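Glutathione S-transferase-like protein (PDB 4GLT) binds glutathione between its thioredoxin-like N-terminal domain and its helical C-terminal domain and probably acts as a glutathione transferase. Local coordinates at residues Asp64-Leu76 and Ser81-Asp93. Residues are numbered along the deposited sequence; the frame is centred on the assembly and turned at random.
Sequences DHNPLGKIPVLIL and SLYDSRVIVEYLD. With GSH (glutathione), chain E.
L74 and L82 are the hydrogen-bonded pair of a short antiparallel hairpin: L74 N gives to L82 O at 2.9 Å, nearly straight (163°), and L82 N returns a bond to L74 O. I75 and S81 form the next, non-hydrogen-bonded pair. S81 OG approaches H65 O too closely for the bond's length to be trusted. The 65-72 loop holds its shape through N66, whose OD1 accepts from L68 N in an Asx turn while ND2 gives to K70 O. The same amide lies over one face of the Y83 ring, the planes 22° apart and OD1 3.3 Å above the ring centre. P67 CD lies 3.6 Å from Y83 OH, which bonds to R114 of the second subunit. This is the closing half of the thioredoxin-like GST domain: two antiparallel strands, then a helix, with a cis-proline, P72, just before strand 73-75. Glutathione lies beside P72 and the helix start, with Y187 and R191 of the C-terminal domain also binding it. S85, in the first turn of the helix, donates from N to GSH O11 (2.9 Å) and from OG to GSH O12 (2.6 Å), and D84 OD2 takes GSH N1. Apolar packing seats helix 85-93 against the hairpin. I88 sets CG2 4.0 Å from L74 CB and CD1 4.2 Å from P72 CG. With CG anti to the backbone N (chi1 -167°), L74 carries CD2 to within 3.6 Å of Y91 CE2; L82 CD1 lies over one face of that ring, and L76 meets its hydroxyl end with both methyls.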
loop_
_atom_site.group_PDB
_atom_site.type_symbol
_atom_site.label_atom_id
_atom_site.label_comp_id
_atom_site.label_asym_id
_atom_site.label_seq_id
_atom_site.Cartn_x
_atom_site.Cartn_y
_atom_site.Cartn_z
ATOM N N ASP A 64 14.362 -11.857 -6.220
ATOM C CA ASP A 64 14.012 -13.265 -6.303
ATOM C C ASP A 64 12.902 -13.597 -5.301
ATOM O O ASP A 64 12.262 -14.642 -5.392
ATOM C CB ASP A 64 15.230 -14.147 -6.019
ATOM C CG ASP A 64 16.312 -14.045 -7.093
ATOM O OD1 ASP A 64 17.443 -14.508 -6.825
ATOM O OD2 ASP A 64 16.047 -13.518 -8.197
ATOM N N HIS A 65 12.671 -12.715 -4.339
ATOM C CA HIS A 65 11.626 -12.965 -3.353
ATOM C C HIS A 65 10.508 -11.935 -3.472
ATOM O O HIS A 65 9.325 -12.250 -3.335
ATOM C CB HIS A 65 12.225 -13.014 -1.943
ATOM C CG HIS A 65 13.350 -13.996 -1.809
ATOM N ND1 HIS A 65 13.232 -15.176 -1.109
ATOM C CD2 HIS A 65 14.608 -13.981 -2.310
ATOM C CE1 HIS A 65 14.372 -15.841 -1.173
ATOM N NE2 HIS A 65 15.223 -15.139 -1.900
ATOM N N ASN A 66 10.888 -10.696 -3.742
ATOM C CA ASN A 66 9.917 -9.673 -4.073
ATOM C C ASN A 66 10.274 -9.055 -5.411
ATOM O O ASN A 66 11.284 -8.368 -5.524
ATOM C CB ASN A 66 9.886 -8.596 -3.003
ATOM C CG ASN A 66 8.757 -7.610 -3.215
ATOM O OD1 ASN A 66 8.053 -7.670 -4.222
ATOM N ND2 ASN A 66 8.586 -6.694 -2.275
ATOM N N PRO A 67 9.454 -9.314 -6.438
ATOM C CA PRO A 67 9.758 -8.846 -7.788
ATOM C C PRO A 67 9.842 -7.322 -7.854
ATOM O O PRO A 67 10.583 -6.779 -8.678
ATOM C CB PRO A 67 8.567 -9.352 -8.611
ATOM C CG PRO A 67 7.978 -10.457 -7.797
ATOM C CD PRO A 67 8.157 -10.008 -6.378
ATOM N N LEU A 68 9.088 -6.653 -6.982
ATOM C CA LEU A 68 9.087 -5.203 -6.885
ATOM C C LEU A 68 10.459 -4.685 -6.458
ATOM O O LEU A 68 10.805 -3.542 -6.728
ATOM C CB LEU A 68 8.018 -4.748 -5.882
ATOM C CG LEU A 68 6.553 -5.018 -6.263
ATOM C CD1 LEU A 68 5.606 -4.571 -5.152
ATOM C CD2 LEU A 68 6.193 -4.336 -7.570
ATOM N N GLY A 69 11.228 -5.535 -5.782
ATOM C CA GLY A 69 12.552 -5.172 -5.270
ATOM C C GLY A 69 12.524 -4.378 -3.975
ATOM O O GLY A 69 13.458 -3.637 -3.675
ATOM N N LYS A 70 11.460 -4.538 -3.196
ATOM C CA LYS A 70 11.235 -3.675 -2.051
ATOM C C LYS A 70 11.241 -4.416 -0.719
ATOM O O LYS A 70 10.737 -5.533 -0.604
ATOM C CB LYS A 70 9.916 -2.919 -2.202
ATOM C CG LYS A 70 9.970 -1.779 -3.199
ATOM C CD LYS A 70 8.592 -1.192 -3.427
ATOM C CE LYS A 70 8.646 0.003 -4.363
ATOM N NZ LYS A 70 9.218 1.195 -3.679
ATOM N N ILE A 71 11.811 -3.766 0.287
ATOM C CA ILE A 71 11.810 -4.265 1.648
ATOM C C ILE A 71 10.645 -3.582 2.369
ATOM O O ILE A 71 10.255 -2.493 1.980
ATOM C CB ILE A 71 13.161 -3.941 2.313
ATOM C CG1 ILE A 71 14.143 -5.089 2.072
ATOM C CG2 ILE A 71 12.995 -3.672 3.802
ATOM C CD1 ILE A 71 14.210 -5.543 0.626
ATOM N N PRO A 72 10.059 -4.228 3.396
ATOM C CA PRO A 72 10.390 -5.546 3.922
ATOM C C PRO A 72 9.790 -6.671 3.078
ATOM O O PRO A 72 8.760 -6.479 2.442
ATOM C CB PRO A 72 9.719 -5.540 5.297
ATOM C CG PRO A 72 8.520 -4.675 5.119
ATOM C CD PRO A 72 8.831 -3.692 4.013
ATOM N N VAL A 73 10.410 -7.840 3.160
ATOM C CA VAL A 73 9.864 -9.074 2.650
ATOM C C VAL A 73 9.928 -10.103 3.756
ATOM O O VAL A 73 10.966 -10.262 4.363
ATOM C CB VAL A 73 10.685 -9.624 1.512
ATOM C CG1 VAL A 73 9.947 -10.732 0.844
ATOM C CG2 VAL A 73 11.016 -8.557 0.544
ATOM N N LEU A 74 8.834 -10.809 4.015
ATOM C CA LEU A 74 8.881 -11.953 4.922
ATOM C C LEU A 74 8.988 -13.240 4.116
ATOM O O LEU A 74 8.058 -13.610 3.392
ATOM C CB LEU A 74 7.652 -12.001 5.841
ATOM C CG LEU A 74 7.716 -12.964 7.038
ATOM C CD1 LEU A 74 8.342 -12.305 8.263
ATOM C CD2 LEU A 74 6.334 -13.479 7.386
ATOM N N ILE A 75 10.141 -13.898 4.220
ATOM C CA ILE A 75 10.358 -15.209 3.612
ATOM C C ILE A 75 10.073 -16.317 4.620
ATOM O O ILE A 75 10.812 -16.470 5.589
ATOM C CB ILE A 75 11.809 -15.363 3.140
ATOM C CG1 ILE A 75 12.182 -14.201 2.221
ATOM C CG2 ILE A 75 12.009 -16.716 2.468
ATOM C CD1 ILE A 75 13.670 -14.005 2.053
ATOM N N LEU A 76 9.005 -17.080 4.383
ATOM C CA LEU A 76 8.592 -18.182 5.259
ATOM C C LEU A 76 9.383 -19.465 4.969
ATOM O O LEU A 76 9.995 -19.590 3.913
ATOM C CB LEU A 76 7.088 -18.439 5.100
ATOM C CG LEU A 76 6.160 -17.227 5.306
ATOM C CD1 LEU A 76 4.743 -17.557 4.873
ATOM C CD2 LEU A 76 6.156 -16.746 6.750
ATOM N N SER A 81 7.437 -15.953 -0.166
ATOM C CA SER A 81 7.608 -14.630 0.425
ATOM C C SER A 81 6.356 -13.759 0.376
ATOM O O SER A 81 5.667 -13.693 -0.634
ATOM C CB SER A 81 8.808 -13.908 -0.193
ATOM O OG SER A 81 8.750 -13.912 -1.604
ATOM N N LEU A 82 6.136 -13.037 1.462
ATOM C CA LEU A 82 5.035 -12.107 1.583
ATOM C C LEU A 82 5.540 -10.664 1.624
ATOM O O LEU A 82 6.494 -10.355 2.317
ATOM C CB LEU A 82 4.253 -12.392 2.856
ATOM C CG LEU A 82 3.559 -13.734 3.023
ATOM C CD1 LEU A 82 3.009 -13.814 4.420
ATOM C CD2 LEU A 82 2.465 -13.897 2.019
ATOM N N TYR A 83 4.893 -9.806 0.847
ATOM C CA TYR A 83 5.153 -8.378 0.774
ATOM C C TYR A 83 3.802 -7.851 0.330
ATOM O O TYR A 83 3.039 -8.612 -0.214
ATOM C CB TYR A 83 6.203 -8.112 -0.299
ATOM C CG TYR A 83 5.857 -8.766 -1.607
ATOM C CD1 TYR A 83 5.133 -8.093 -2.562
ATOM C CD2 TYR A 83 6.215 -10.070 -1.871
ATOM C CE1 TYR A 83 4.795 -8.685 -3.740
ATOM C CE2 TYR A 83 5.877 -10.667 -3.049
ATOM C CZ TYR A 83 5.167 -9.966 -3.979
ATOM O OH TYR A 83 4.815 -10.543 -5.158
ATOM N N ASP A 84 3.465 -6.588 0.531
ATOM C CA ASP A 84 4.260 -5.584 1.202
ATOM C C ASP A 84 3.980 -5.602 2.687
ATOM O O ASP A 84 3.423 -6.542 3.206
ATOM C CB ASP A 84 3.959 -4.200 0.640
ATOM C CG ASP A 84 2.527 -3.763 0.871
ATOM O OD1 ASP A 84 1.695 -4.588 1.260
ATOM O OD2 ASP A 84 2.232 -2.579 0.664
ATOM N N SER A 85 4.363 -4.541 3.362
ATOM C CA SER A 85 4.258 -4.496 4.792
ATOM C C SER A 85 2.830 -4.700 5.241
ATOM O O SER A 85 2.603 -5.310 6.259
ATOM C CB SER A 85 4.796 -3.177 5.325
ATOM O OG SER A 85 3.986 -2.102 4.934
ATOM N N ARG A 86 1.868 -4.172 4.505
ATOM C CA ARG A 86 0.469 -4.332 4.887
ATOM C C ARG A 86 -0.032 -5.775 4.884
ATOM O O ARG A 86 -0.777 -6.168 5.759
ATOM C CB ARG A 86 -0.436 -3.396 4.096
ATOM C CG ARG A 86 -0.157 -1.948 4.413
ATOM C CD ARG A 86 -1.348 -1.055 4.183
ATOM N NE ARG A 86 -1.295 -0.426 2.879
ATOM C CZ ARG A 86 -2.293 0.251 2.336
ATOM N NH1 ARG A 86 -3.433 0.385 2.980
ATOM N NH2 ARG A 86 -2.149 0.777 1.135
ATOM N N VAL A 87 0.385 -6.554 3.901
ATOM C CA VAL A 87 0.090 -7.976 3.865
ATOM C C VAL A 87 0.786 -8.712 5.028
ATOM O O VAL A 87 0.146 -9.469 5.771
ATOM C CB VAL A 87 0.532 -8.591 2.523
ATOM C CG1 VAL A 87 0.073 -10.041 2.424
ATOM C CG2 VAL A 87 -0.002 -7.755 1.364
ATOM N N ILE A 88 2.091 -8.468 5.179
ATOM C CA ILE A 88 2.938 -9.135 6.173
ATOM C C ILE A 88 2.417 -9.003 7.605
ATOM O O ILE A 88 2.406 -9.963 8.376
ATOM C CB ILE A 88 4.381 -8.580 6.114
ATOM C CG1 ILE A 88 5.023 -8.939 4.769
ATOM C CG2 ILE A 88 5.223 -9.159 7.243
ATOM C CD1 ILE A 88 6.284 -8.163 4.466
ATOM N N VAL A 89 2.008 -7.794 7.947
ATOM C CA VAL A 89 1.421 -7.479 9.243
ATOM C C VAL A 89 0.060 -8.142 9.517
ATOM O O VAL A 89 -0.328 -8.324 10.678
ATOM C CB VAL A 89 1.274 -5.946 9.387
ATOM C CG1 VAL A 89 0.062 -5.592 10.233
ATOM C CG2 VAL A 89 2.546 -5.340 9.962
ATOM N N GLU A 90 -0.692 -8.483 8.479
ATOM C CA GLU A 90 -1.945 -9.195 8.731
ATOM C C GLU A 90 -1.614 -10.656 8.989
ATOM O O GLU A 90 -2.133 -11.280 9.908
ATOM C CB GLU A 90 -2.940 -9.048 7.578
ATOM C CG GLU A 90 -4.312 -9.601 7.917
ATOM C CD GLU A 90 -5.404 -9.126 6.977
ATOM O OE1 GLU A 90 -5.113 -8.886 5.787
ATOM O OE2 GLU A 90 -6.565 -9.013 7.430
ATOM N N TYR A 91 -0.711 -11.186 8.178
ATOM C CA TYR A 91 -0.197 -12.528 8.384
ATOM C C TYR A 91 0.304 -12.788 9.814
ATOM O O TYR A 91 -0.045 -13.798 10.416
ATOM C CB TYR A 91 0.922 -12.792 7.388
ATOM C CG TYR A 91 1.597 -14.115 7.590
ATOM C CD1 TYR A 91 1.026 -15.282 7.111
ATOM C CD2 TYR A 91 2.803 -14.199 8.264
ATOM C CE1 TYR A 91 1.643 -16.501 7.288
ATOM C CE2 TYR A 91 3.429 -15.414 8.443
ATOM C CZ TYR A 91 2.841 -16.562 7.955
ATOM O OH TYR A 91 3.452 -17.779 8.139
ATOM N N LEU A 92 1.122 -11.885 10.348
ATOM C CA LEU A 92 1.738 -12.095 11.660
ATOM C C LEU A 92 0.756 -11.949 12.829
ATOM O O LEU A 92 0.854 -12.669 13.818
ATOM C CB LEU A 92 2.926 -11.149 11.859
ATOM C CG LEU A 92 4.152 -11.345 10.962
ATOM C CD1 LEU A 92 5.031 -10.108 10.982
ATOM C CD2 LEU A 92 4.946 -12.567 11.383
ATOM N N ASP A 93 -0.194 -11.024 12.721
ATOM C CA ASP A 93 -1.140 -10.819 13.814
ATOM C C ASP A 93 -1.974 -12.076 14.035
ATOM O O ASP A 93 -2.572 -12.244 15.084
ATOM C CB ASP A 93 -2.047 -9.615 13.558
ATOM C CG ASP A 93 -3.029 -9.362 14.700
ATOM O OD1 ASP A 93 -2.686 -9.627 15.874
ATOM O OD2 ASP A 93 -4.150 -8.891 14.423
HETATM N N1 GSH E . 4.587 -0.444 0.231
HETATM C CA1 GSH E . 5.826 -1.074 0.739
HETATM C C1 GSH E . 5.498 -1.462 2.149
HETATM O O11 GSH E . 6.120 -2.382 2.706
HETATM O O12 GSH E . 4.570 -0.845 2.714
HETATM C CB1 GSH E . 6.999 -0.083 0.624
HETATM C CG1 GSH E . 8.342 -0.683 1.064
HETATM C CD1 GSH E . 9.466 0.344 0.953
HETATM O OE1 GSH E . 9.264 1.428 0.425
HETATM N N2 GSH E . 10.655 -0.011 1.456
HETATM C CA2 GSH E . 11.909 0.743 1.354
HETATM C C2 GSH E . 11.942 2.002 2.185
HETATM O O2 GSH E . 11.398 2.045 3.279
HETATM C CB2 GSH E . 12.242 1.031 -0.104
HETATM S SG2 GSH E . 12.656 -0.485 -0.997
HETATM N N3 GSH E . 12.603 3.040 1.681
HETATM C CA3 GSH E . 12.640 4.337 2.338
HETATM C C3 GSH E . 13.812 4.497 3.285
HETATM O O31 GSH E . 14.200 5.654 3.561
HETATM O O32 GSH E . 14.345 3.472 3.770
#